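Putative TetR transcriptional regulator (Rhodococcus sp., PDB 2I10) probably binds DNA through an N-terminal helix-turn-helix and regulates transcription as a member of the TetR family. Local coordinates at the interface of chains A and B. Numbering follows the deposited sequence. Chains: chain A/B, Putative TetR transcriptional regulator.

The interface of chains A and B. Residues chain A 110, 112-114; chain B 104-105, 111.
The side-chain amide of B:Gln111 meets the backbone of A:Ala112 and A:Leu114 at one part of a two-fold symmetric interface between two copies of this TetR-family regulator; the same contact recurs with the chains exchanged. The family typically works as dimers, and the pairing seen here is probably of that kind. B:Gln111 sits in the short helix 108-112. With CG anti to the carbonyl carbon (chi1 -77°) and a bend at chi2, the chain leads from CB past A:Leu114 CD2, 3.9 Å from CG, and turns its amide toward the loop of chain A. CD, the amide carbon, lies 3.8 Å from A:Leu114 N. Beyond it OE1 accepts a nearly straight hydrogen bond of 3.0 Å from A:Leu114 N, the donor standing above the carbonyl plane rather than on a lone pair. The other branch, NE2, gives a hydrogen bond to A:Ala112 O at 2.9 Å; that oxygen lies in the glutamine's amide plane, while NE2 stands above the plane of the alanine carbonyl. Both chain A partners are poorly ordered. A second bond from NE2, within its own chain, reaches B:Phe105 O in the carbonyl plane, on a lone pair. These bonds fix the amide's rotation, and glutamine suits the place because it can donate and accept at once. A leucine in its place would probably leave A:Leu114 N and A:Ala112 O without these mates and the B:Phe105 carbonyl without its tie.

B:Phe105 supplies a flat apolar face, over which the branched A:Leu114 rests one methyl, CD2, 3.8 Å from the ring centroid, in a CH-pi contact. A:Gly113 CA lies at the ring edge, in plane; lacking a side chain, it brings bare backbone there. A:Ala112 CB, a small methyl, packs 3.7 Å from B:Phe105 CD2 and lies near B:Pro104 O and CB. The poorly ordered A:Val110 brings apolar CG2 beside B:Gln111 NE2 without hydrogen bonding, the side chains roughly perpendicular.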
# COMPACT_ATOMS: atom_id res chain seq x y z
N VAL A 110 -6.41 -1.77 -0.83
CA VAL A 110 -6.52 -2.55 -2.07
C VAL A 110 -7.87 -3.25 -2.13
O VAL A 110 -8.53 -3.42 -1.11
CB VAL A 110 -5.39 -3.64 -2.23
CG1 VAL A 110 -4.04 -3.00 -2.53
CG2 VAL A 110 -5.32 -4.56 -1.01
N ALA A 112 -8.54 -6.49 -2.93
CA ALA A 112 -8.34 -7.94 -2.94
C ALA A 112 -7.62 -8.36 -1.67
O ALA A 112 -6.82 -7.60 -1.12
CB ALA A 112 -7.55 -8.40 -4.18
N GLY A 113 -7.90 -9.58 -1.22
CA GLY A 113 -7.38 -10.08 0.04
C GLY A 113 -6.87 -11.50 -0.11
O GLY A 113 -7.64 -12.40 -0.47
N LEU A 114 -5.58 -11.69 0.14
CA LEU A 114 -4.98 -13.01 0.15
C LEU A 114 -5.74 -13.91 1.13
O LEU A 114 -6.23 -14.98 0.75
CB LEU A 114 -3.50 -12.93 0.50
CG LEU A 114 -2.40 -13.23 -0.54
CD1 LEU A 114 -2.72 -14.46 -1.36
CD2 LEU A 114 -2.07 -12.11 -1.45
N PRO B 104 -3.64 -7.60 -8.26
CA PRO B 104 -4.63 -6.87 -7.43
C PRO B 104 -4.45 -6.90 -5.91
O PRO B 104 -5.17 -6.19 -5.21
CB PRO B 104 -5.96 -7.55 -7.80
CG PRO B 104 -5.57 -8.97 -8.07
CD PRO B 104 -4.15 -8.92 -8.67
N PHE B 105 -3.54 -7.71 -5.40
CA PHE B 105 -3.32 -7.82 -3.94
C PHE B 105 -2.34 -6.76 -3.39
O PHE B 105 -2.30 -6.48 -2.18
CB PHE B 105 -2.81 -9.24 -3.58
CG PHE B 105 -3.82 -10.32 -3.83
CD1 PHE B 105 -3.74 -11.10 -4.98
CD2 PHE B 105 -4.86 -10.54 -2.93
CE1 PHE B 105 -4.67 -12.09 -5.21
CE2 PHE B 105 -5.80 -11.52 -3.17
CZ PHE B 105 -5.71 -12.30 -4.31
N GLN B 111 -0.56 -6.26 1.86
CA GLN B 111 -1.47 -7.31 2.36
C GLN B 111 -1.44 -7.51 3.89
O GLN B 111 -2.52 -7.60 4.55
CB GLN B 111 -1.18 -8.63 1.62
CG GLN B 111 -1.76 -8.65 0.21
CD GLN B 111 -3.31 -8.63 0.24
OE1 GLN B 111 -3.92 -9.39 0.99
NE2 GLN B 111 -3.93 -7.75 -0.59